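Local coordinates for thioesterase (Pseudomonas aeruginosa, PDB 2O5U), which probably hydrolyses fatty acyl-CoA thioesters, as a hotdog-fold member of the 4-hydroxybenzoyl-CoA thioesterase family, at residues A[43-48]-A[97-102]; A[90-95]-A[138-143]; A[101-106]-A[110-115]. All blocks are in the same frame, centred on the assembly; numbering follows the deposited sequence. Where two conformers were deposited one is given.

Contact 1: residues A[43-48]-A[97-102]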
loop_
_atom_site.group_PDB
_atom_site.type_symbol
_atom_site.label_atom_id
_atom_site.label_comp_id
_atom_site.label_asym_id
_atom_site.label_seq_id
_atom_site.Cartn_x
_atom_site.Cartn_y
_atom_site.Cartn_z
ATOM N N THR A 43 -5.697 -11.380 -2.839
ATOM C CA THR A 43 -6.866 -10.980 -3.609
ATOM C C THR A 43 -7.479 -12.111 -4.402
ATOM O O THR A 43 -8.676 -12.324 -4.323
ATOM C CB THR A 43 -6.538 -9.745 -4.515
ATOM O OG1 THR A 43 -6.127 -8.718 -3.625
ATOM C CG2 THR A 43 -7.773 -9.300 -5.340
ATOM N N ALA A 44 -6.656 -12.823 -5.165
ATOM C CA ALA A 44 -7.117 -13.908 -6.036
ATOM C C ALA A 44 -7.798 -14.983 -5.179
ATOM O O ALA A 44 -8.881 -15.492 -5.540
ATOM C CB ALA A 44 -5.901 -14.528 -6.768
ATOM N N VAL A 45 -7.147 -15.356 -4.086
ATOM C CA VAL A 45 -7.674 -16.441 -3.224
ATOM C C VAL A 45 -8.975 -15.989 -2.555
ATOM O O VAL A 45 -9.995 -16.666 -2.614
ATOM C CB VAL A 45 -6.632 -16.931 -2.182
ATOM C CG1 VAL A 45 -7.297 -17.834 -1.104
ATOM C CG2 VAL A 45 -5.533 -17.741 -2.841
ATOM N N ASN A 46 -8.957 -14.820 -1.937
ATOM C CA ASN A 46 -10.198 -14.422 -1.203
ATOM C C ASN A 46 -11.399 -14.065 -2.065
ATOM O O ASN A 46 -12.561 -14.303 -1.681
ATOM C CB ASN A 46 -9.838 -13.359 -0.180
ATOM C CG ASN A 46 -9.102 -13.945 0.971
ATOM O OD1 ASN A 46 -9.689 -14.679 1.776
ATOM N ND2 ASN A 46 -7.827 -13.611 1.101
ATOM N N THR A 47 -11.119 -13.523 -3.245
ATOM C CA THR A 47 -12.165 -13.286 -4.248
ATOM C C THR A 47 -12.932 -14.591 -4.543
ATOM O O THR A 47 -14.173 -14.635 -4.446
ATOM C CB THR A 47 -11.561 -12.636 -5.530
ATOM O OG1 THR A 47 -10.933 -11.391 -5.171
ATOM C CG2 THR A 47 -12.658 -12.372 -6.598
ATOM N N TYR A 48 -12.171 -15.645 -4.834
ATOM C CA TYR A 48 -12.708 -16.986 -5.028
ATOM C C TYR A 48 -13.519 -17.527 -3.815
ATOM O O TYR A 48 -14.678 -17.943 -3.993
ATOM C CB TYR A 48 -11.602 -17.951 -5.387
ATOM C CG TYR A 48 -12.145 -19.302 -5.766
ATOM C CD1 TYR A 48 -12.629 -19.547 -7.058
ATOM C CD2 TYR A 48 -12.163 -20.339 -4.822
ATOM C CE1 TYR A 48 -13.141 -20.805 -7.397
ATOM C CE2 TYR A 48 -12.667 -21.579 -5.131
ATOM C CZ TYR A 48 -13.148 -21.816 -6.422
ATOM O OH TYR A 48 -13.649 -23.089 -6.669
ATOM N N VAL A 97 -5.082 -25.337 4.098
ATOM C CA VAL A 97 -5.139 -25.432 2.655
ATOM C C VAL A 97 -3.893 -24.694 2.113
ATOM O O VAL A 97 -3.539 -23.592 2.556
ATOM C CB VAL A 97 -6.533 -24.917 2.060
ATOM C CG1 VAL A 97 -6.818 -23.488 2.396
ATOM C CG2 VAL A 97 -6.653 -25.146 0.507
ATOM N N GLN A 98 -3.198 -25.365 1.193
ATOM C CA GLN A 98 -2.044 -24.737 0.506
ATOM C C GLN A 98 -2.469 -24.382 -0.922
ATOM O O GLN A 98 -2.834 -25.266 -1.702
ATOM C CB GLN A 98 -0.839 -25.674 0.459
ATOM C CG GLN A 98 0.513 -24.989 -0.105
ATOM C CD GLN A 98 1.324 -25.870 -1.086
ATOM O OE1 GLN A 98 1.156 -27.077 -1.146
ATOM N NE2 GLN A 98 2.221 -25.232 -1.874
ATOM N N TYR A 99 -2.375 -23.084 -1.264
ATOM C CA TYR A 99 -2.613 -22.577 -2.623
ATOM C C TYR A 99 -1.295 -22.475 -3.412
ATOM O O TYR A 99 -0.235 -22.162 -2.839
ATOM C CB TYR A 99 -3.247 -21.192 -2.569
ATOM C CG TYR A 99 -4.390 -21.031 -1.599
ATOM C CD1 TYR A 99 -4.201 -20.533 -0.303
ATOM C CD2 TYR A 99 -5.656 -21.432 -1.957
ATOM C CE1 TYR A 99 -5.326 -20.393 0.582
ATOM C CE2 TYR A 99 -6.733 -21.315 -1.115
ATOM C CZ TYR A 99 -6.565 -20.799 0.141
ATOM O OH TYR A 99 -7.658 -20.676 0.946
ATOM N N GLU A 100 -1.359 -22.813 -4.700
ATOM C CA GLU A 100 -0.353 -22.360 -5.693
ATOM C C GLU A 100 -0.920 -21.254 -6.589
ATOM O O GLU A 100 -1.978 -21.419 -7.135
ATOM C CB GLU A 100 0.015 -23.518 -6.568
ATOM C CG GLU A 100 0.625 -24.702 -5.842
ATOM C CD GLU A 100 2.107 -24.497 -5.514
ATOM O OE1 GLU A 100 2.801 -23.612 -6.107
ATOM O OE2 GLU A 100 2.578 -25.262 -4.687
ATOM N N LEU A 101 -0.170 -20.164 -6.792
ATOM C CA LEU A 101 -0.604 -19.050 -7.613
ATOM C C LEU A 101 0.536 -18.641 -8.566
ATOM O O LEU A 101 1.708 -18.853 -8.259
ATOM C CB LEU A 101 -0.944 -17.845 -6.726
ATOM C CG LEU A 101 -2.382 -17.876 -6.144
ATOM C CD1 LEU A 101 -2.390 -17.796 -4.680
ATOM C CD2 LEU A 101 -3.273 -16.902 -6.737
ATOM N N ALA A 102 0.173 -18.075 -9.702
ATOM C CA ALA A 102 1.156 -17.502 -10.617
ATOM C C ALA A 102 0.509 -16.259 -11.251
ATOM O O ALA A 102 -0.715 -16.212 -11.446
ATOM C CB ALA A 102 1.623 -18.555 -11.669
#

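Contact 2: residues A[90-95]-A[138-143]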
loop_
_atom_site.group_PDB
_atom_site.type_symbol
_atom_site.label_atom_id
_atom_site.label_comp_id
_atom_site.label_asym_id
_atom_site.label_seq_id
_atom_site.Cartn_x
_atom_site.Cartn_y
_atom_site.Cartn_z
ATOM N N ALA A 90 -3.017 -26.982 -3.927
ATOM C CA ALA A 90 -2.051 -28.107 -3.952
ATOM C C ALA A 90 -2.404 -29.124 -2.896
ATOM O O ALA A 90 -2.205 -30.303 -3.092
ATOM C CB ALA A 90 -0.620 -27.600 -3.698
ATOM N N ARG A 91 -2.851 -28.671 -1.742
ATOM C CA ARG A 91 -3.398 -29.606 -0.735
ATOM C C ARG A 91 -4.509 -29.037 0.098
ATOM O O ARG A 91 -4.553 -27.829 0.367
ATOM C CB ARG A 91 -2.349 -30.284 0.152
ATOM C CG ARG A 91 -1.343 -29.434 0.809
ATOM C CD ARG A 91 -0.940 -30.032 2.207
ATOM N NE ARG A 91 -0.771 -28.859 3.066
ATOM C CZ ARG A 91 -1.679 -28.411 3.939
ATOM N NH1 ARG A 91 -2.807 -29.094 4.189
ATOM N NH2 ARG A 91 -1.421 -27.293 4.596
ATOM N N LEU A 92 -5.421 -29.916 0.493
ATOM C CA LEU A 92 -6.605 -29.493 1.199
ATOM C C LEU A 92 -6.779 -30.440 2.373
ATOM O O LEU A 92 -6.941 -31.661 2.209
ATOM C CB LEU A 92 -7.820 -29.492 0.261
ATOM C CG LEU A 92 -9.218 -29.252 0.859
ATOM C CD1 LEU A 92 -9.270 -27.838 1.377
ATOM C CD2 LEU A 92 -10.288 -29.444 -0.206
ATOM N N GLY A 93 -6.648 -29.878 3.555
ATOM C CA GLY A 93 -6.668 -30.674 4.743
ATOM C C GLY A 93 -7.919 -30.300 5.500
ATOM O O GLY A 93 -8.793 -29.618 4.971
ATOM N N ASN A 94 -7.971 -30.748 6.741
ATOM C CA ASN A 94 -9.138 -30.532 7.603
ATOM C C ASN A 94 -9.275 -29.044 7.953
ATOM O O ASN A 94 -10.368 -28.452 7.770
ATOM C CB ASN A 94 -9.001 -31.363 8.881
ATOM C CG ASN A 94 -10.298 -31.408 9.696
ATOM O OD1 ASN A 94 -11.385 -31.519 9.136
ATOM N ND2 ASN A 94 -10.179 -31.325 11.022
ATOM N N SER A 95 -8.180 -28.451 8.453
ATOM C CA SER A 95 -8.193 -27.030 8.843
ATOM C C SER A 95 -7.283 -26.120 8.011
ATOM O O SER A 95 -7.357 -24.902 8.147
ATOM C CB SER A 95 -7.904 -26.848 10.324
ATOM O OG SER A 95 -6.619 -27.323 10.686
ATOM N N ASP A 138 -15.845 -27.379 -0.429
ATOM C CA ASP A 138 -16.392 -27.790 -1.743
ATOM C C ASP A 138 -15.794 -26.941 -2.850
ATOM O O ASP A 138 -15.374 -27.452 -3.857
ATOM C CB ASP A 138 -17.917 -27.622 -1.770
ATOM C CG ASP A 138 -18.641 -28.722 -1.014
ATOM O OD1 ASP A 138 -17.993 -29.752 -0.674
ATOM O OD2 ASP A 138 -19.846 -28.532 -0.779
ATOM N N ALA A 139 -15.736 -25.640 -2.628
ATOM C CA ALA A 139 -15.131 -24.688 -3.578
ATOM C C ALA A 139 -13.634 -24.909 -3.759
ATOM O O ALA A 139 -13.092 -24.819 -4.899
ATOM C CB ALA A 139 -15.423 -23.264 -3.128
ATOM N N LEU A 140 -12.942 -25.164 -2.648
ATOM C CA LEU A 140 -11.493 -25.421 -2.700
ATOM C C LEU A 140 -11.199 -26.755 -3.409
ATOM O O LEU A 140 -10.211 -26.880 -4.139
ATOM C CB LEU A 140 -10.903 -25.475 -1.293
ATOM C CG LEU A 140 -10.921 -24.162 -0.511
ATOM C CD1 LEU A 140 -10.581 -24.431 0.959
ATOM C CD2 LEU A 140 -9.891 -23.239 -1.239
ATOM N N ALA A 141 -12.028 -27.759 -3.163
ATOM C CA ALA A 141 -11.875 -29.031 -3.801
ATOM C C ALA A 141 -11.952 -28.906 -5.339
ATOM O O ALA A 141 -11.227 -29.585 -6.034
ATOM C CB ALA A 141 -12.924 -30.079 -3.252
ATOM N N ALA A 142 -12.799 -28.028 -5.844
ATOM C CA ALA A 142 -12.847 -27.790 -7.275
ATOM C C ALA A 142 -11.548 -27.173 -7.878
ATOM O O ALA A 142 -11.417 -27.103 -9.104
ATOM C CB ALA A 142 -14.061 -26.962 -7.631
ATOM N N LEU A 143 -10.593 -26.760 -7.044
ATOM C CA LEU A 143 -9.311 -26.197 -7.552
ATOM C C LEU A 143 -8.119 -27.141 -7.409
ATOM O O LEU A 143 -7.034 -26.786 -7.786
ATOM C CB LEU A 143 -8.972 -24.825 -6.891
ATOM C CG LEU A 143 -10.079 -23.809 -7.158
ATOM C CD1 LEU A 143 -9.668 -22.443 -6.676
ATOM C CD2 LEU A 143 -10.513 -23.724 -8.660
#

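Contact 3: residues A[101-106]-A[110-115]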
loop_
_atom_site.group_PDB
_atom_site.type_symbol
_atom_site.label_atom_id
_atom_site.label_comp_id
_atom_site.label_asym_id
_atom_site.label_seq_id
_atom_site.Cartn_x
_atom_site.Cartn_y
_atom_site.Cartn_z
ATOM N N LEU A 101 -0.170 -20.164 -6.792
ATOM C CA LEU A 101 -0.604 -19.050 -7.613
ATOM C C LEU A 101 0.536 -18.641 -8.566
ATOM O O LEU A 101 1.708 -18.853 -8.259
ATOM C CB LEU A 101 -0.944 -17.845 -6.726
ATOM C CG LEU A 101 -2.382 -17.876 -6.144
ATOM C CD1 LEU A 101 -2.390 -17.796 -4.680
ATOM C CD2 LEU A 101 -3.273 -16.902 -6.737
ATOM N N ALA A 102 0.173 -18.075 -9.702
ATOM C CA ALA A 102 1.156 -17.502 -10.617
ATOM C C ALA A 102 0.509 -16.259 -11.251
ATOM O O ALA A 102 -0.715 -16.212 -11.446
ATOM C CB ALA A 102 1.623 -18.555 -11.669
ATOM N N LEU A 103 1.320 -15.239 -11.546
ATOM C CA LEU A 103 0.890 -14.070 -12.264
ATOM C C LEU A 103 1.321 -14.263 -13.714
ATOM O O LEU A 103 2.462 -14.678 -13.976
ATOM C CB LEU A 103 1.523 -12.787 -11.709
ATOM C CG LEU A 103 1.154 -11.460 -12.405
ATOM C CD1 LEU A 103 1.157 -10.289 -11.414
ATOM C CD2 LEU A 103 2.032 -11.160 -13.613
ATOM N N PHE A 104 0.425 -13.900 -14.613
ATOM C CA PHE A 104 0.616 -13.907 -16.063
ATOM C C PHE A 104 0.247 -12.575 -16.668
ATOM O O PHE A 104 -0.711 -11.944 -16.235
ATOM C CB PHE A 104 -0.301 -14.961 -16.721
ATOM C CG PHE A 104 -0.084 -16.370 -16.200
ATOM C CD1 PHE A 104 -0.840 -16.860 -15.136
ATOM C CD2 PHE A 104 0.902 -17.192 -16.785
ATOM C CE1 PHE A 104 -0.609 -18.192 -14.653
ATOM C CE2 PHE A 104 1.161 -18.498 -16.290
ATOM C CZ PHE A 104 0.406 -18.987 -15.223
ATOM N N LEU A 105 0.882 -12.181 -17.767
ATOM C CA LEU A 105 0.290 -11.049 -18.514
ATOM C C LEU A 105 -1.008 -11.553 -19.112
ATOM O O LEU A 105 -1.082 -12.725 -19.484
ATOM C CB LEU A 105 1.223 -10.556 -19.633
ATOM C CG LEU A 105 2.348 -9.604 -19.218
ATOM C CD1 LEU A 105 3.142 -9.151 -20.454
ATOM C CD2 LEU A 105 1.766 -8.380 -18.442
ATOM N N GLU A 106 -2.047 -10.722 -19.178
ATOM C CA GLU A 106 -3.255 -11.197 -19.835
ATOM C C GLU A 106 -2.884 -11.305 -21.309
ATOM O O GLU A 106 -2.253 -10.396 -21.905
ATOM C CB GLU A 106 -4.492 -10.303 -19.603
ATOM C CG GLU A 106 -4.448 -8.973 -20.375
ATOM C CD GLU A 106 -5.814 -8.455 -20.795
ATOM O OE1 GLU A 106 -6.796 -8.649 -20.040
ATOM O OE2 GLU A 106 -5.886 -7.861 -21.895
ATOM N N GLU A 110 3.647 -17.830 -20.224
ATOM C CA GLU A 110 4.707 -18.110 -19.231
ATOM C C GLU A 110 4.477 -17.242 -17.971
ATOM O O GLU A 110 4.025 -16.106 -18.074
ATOM C CB GLU A 110 6.140 -18.008 -19.826
ATOM C CG GLU A 110 7.097 -19.169 -19.395
ATOM C CD GLU A 110 8.336 -19.363 -20.311
ATOM O OE1 GLU A 110 8.345 -18.879 -21.492
ATOM O OE2 GLU A 110 9.317 -20.015 -19.833
ATOM N N ALA A 111 4.682 -17.824 -16.789
ATOM C CA ALA A 111 4.516 -17.059 -15.563
ATOM C C ALA A 111 5.605 -16.008 -15.395
ATOM O O ALA A 111 6.800 -16.294 -15.593
ATOM C CB ALA A 111 4.393 -17.976 -14.323
ATOM N N CYS A 112 5.192 -14.764 -15.074
ATOM C CA CYS A 112 6.102 -13.711 -14.608
ATOM C C CYS A 112 6.575 -13.990 -13.132
ATOM O O CYS A 112 7.717 -13.673 -12.757
ATOM C CB CYS A 112 5.382 -12.362 -14.674
ATOM S SG CYS A 112 4.591 -12.182 -16.273
ATOM N N ALA A 113 5.702 -14.611 -12.337
ATOM C CA ALA A 113 6.042 -14.964 -10.964
ATOM C C ALA A 113 5.181 -16.132 -10.533
ATOM O O ALA A 113 4.110 -16.319 -11.098
ATOM C CB ALA A 113 5.771 -13.728 -9.986
ATOM N N ALA A 114 5.613 -16.851 -9.511
ATOM C CA ALA A 114 4.830 -17.952 -8.942
ATOM C C ALA A 114 5.224 -18.154 -7.484
ATOM O O ALA A 114 6.418 -18.050 -7.121
ATOM C CB ALA A 114 5.066 -19.269 -9.703
ATOM N N GLY A 115 4.224 -18.519 -6.672
ATOM C CA GLY A 115 4.423 -18.701 -5.275
ATOM C C GLY A 115 3.299 -19.481 -4.650
ATOM O O GLY A 115 2.447 -20.103 -5.340
HETATM O O HOH W 1 2.674 -13.688 -19.070
#

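Contact 1: residues A[43-48]-A[97-102]
Val45 of helix 34-53 rests on Tyr99 and Leu101 of strand 96-105, bringing together the two defining parts of a hotdog fold: the long central helix and the curved antiparallel sheet that wraps it. The short segments run 10.3 Å apart at an angle of 121°, and with neither a charge nor a polar pair between them, the seam is built of apolar side chains and one CH-pi contact.

A beta-branched residue suits the helix side, because each methyl finds its own partner. With CG1 anti to the backbone N (chi1 168°), that methyl of Val45 is swung over one face of the Tyr99 ring, 3.6 Å from the ring centroid, and makes a CH-pi contact. It is shifted toward the hydroxyl end, so that Tyr99 CZ is the nearest ring atom, 3.3 Å from Val45 CG1. The other methyl, Val45 CG2, lies above the root of the ring, 3.7 Å from Tyr99 CG, and at the same time meets Leu101 CD1 at 3.6 Å.

Tyrosine fits here by having a flat apolar face for the valine and a polar end that need not lie unpaired in the interior: Tyr99 OH is hydrogen-bonded to His119 ND1 on the adjacent strand 113-123, whose ring stands nearly perpendicular. Leu101 forks toward the helix and serves two residues, one with each methyl. Its second branch reaches the preceding helix residue, Ala44, whose short side chain lets helix and strand come close; Leu101 CD2 lies 3.5 Å from Ala44 CB.

Contact 2: residues A[90-95]-A[138-143]
Leu92 and Leu140 meet methyl to methyl, CD1 to CD1 at 3.7 Å, where the end of strand 83-92 faces the C-terminal helix 134-141. The same CD1 of Leu92 also comes within 3.9 Å of Leu140 CB, so it lies alongside the root of the opposite side chain as well as against its end. The other fork is turned to the helix backbone: Leu92 CD2 sits 3.8 Å from Ala141 N and 4.1 Å from Ala141 CB. A leucine is apt at this place because its two methyls straddle successive helix residues, and the small Ala141 lets one of them approach the main chain. The side chains that meet are all apolar, and the contact includes no polar interaction.

Torsions bring the leucines together. In Leu92, CG stands anti to the backbone N (chi1 172°), which carries both methyls out from the strand, whereas Leu140 sends its CG anti to the carbonyl carbon, which brings Leu140 CD1 against Leu92 CD1. Leu143 N bonds to Leu140 O at 2.9 Å.

The strand end is itself shaped by a classic beta bulge, Ala90 and Arg91 together facing Gln98. Past Leu92 the chain leaves the strand, and Gly93, with no side chain, lies close to the guanidinium of Arg91. Arg137, one residue before the segment 138-143, bonds to Gly93 O through NH1 and to Asn94 O through NH2, a polar tie between the same turn and the same helix.

Around this pair, Ile132 touches both leucines, and Leu140 reaches further inward to Leu49 of helix 34-53, to Val89 of strand 83-92 and to Tyr99 of strand 96-105, so the C-terminal helix packs beside helix 34-53, against residues of both strands.

Contact 3: residues A[101-106]-A[110-115]
Leu103 CD2 packs on Cys112 CB, 3.7 Å away, in a beta hairpin made by strands 96-105 and 113-123, with Leu103 on the helix-facing side. Leu103 holds CG anti to its main-chain nitrogen (chi1 179°), which carries CD2 to Cys112. On the other face the residues are small: Ala102 CB touches Ala114 CB at 4.0 Å and Ala111 CB at 3.9 Å, and the methyl-sized side chains allow the strands to come within 4.1 Å, CA to CA, at Ala102 and Ala114, a non-hydrogen-bonded pair. Nearer the turn Phe104 reaches alongside residues 110-111, its CE2 lying 3.8 Å from Ala111 CB while CD2 approaches Glu110 O.

The backbone frames these apolar contacts. Leu101 and Gly115 form a hydrogen-bonded antiparallel pair, N to O in both directions, the bond from Leu101 N being almost straight at 175°. Leu103 N bonds to Ala113 O, but Leu103 O takes its hydrogen from Cys112 N, 2.9 Å away. Cys112 and Ala113 thus both answer to Leu103, and the helical backbone of Cys112 makes the irregularity resemble a beta bulge. Ala113 N, which makes no bond to Leu103 O, is buried with no partner in the model.

At the polar edge, near the turn, the two chains stand too far apart at Leu105 and Glu110 for a direct bond, and one water bridges them: it accepts from Leu105 N at 2.7 Å and donates to Glu110 O.

The hairpin lies inside the sheet, with strand 83-92 bonded to the far side of strand 96-105. Helix 34-53 sets Phe40 on Leu103 and Tyr37 on Ala113, and Leu101 lies under the same helix, while Tyr13 and Pro8 of the N-terminal region pack on the alanine face, against Ala102 and Ala114 respectively.

How the contacts relate
Contacts 1 and 3 share strand 96-105, and contact 2 sits on its neighbour 83-92 in the same sheet. Contacts 1 and 3, with centres about 13 Å apart, have Leu101 and Ala102 in common: the leucine that receives the central helix is also bonded across the hairpin. Contact 2, its centre about 11 Å from that of contact 1, touches it directly: Tyr48 OH of the central helix makes a probable hydrogen bond of 2.5 Å to Ala139 O of the C-terminal helix, and Gln98 O receives one from Ala90 N at the bulge. Contacts 2 and 3 lie about 21 Å apart, centre to centre, and their nearest atoms remain about 8 Å apart. Contact 1 joins them in the core.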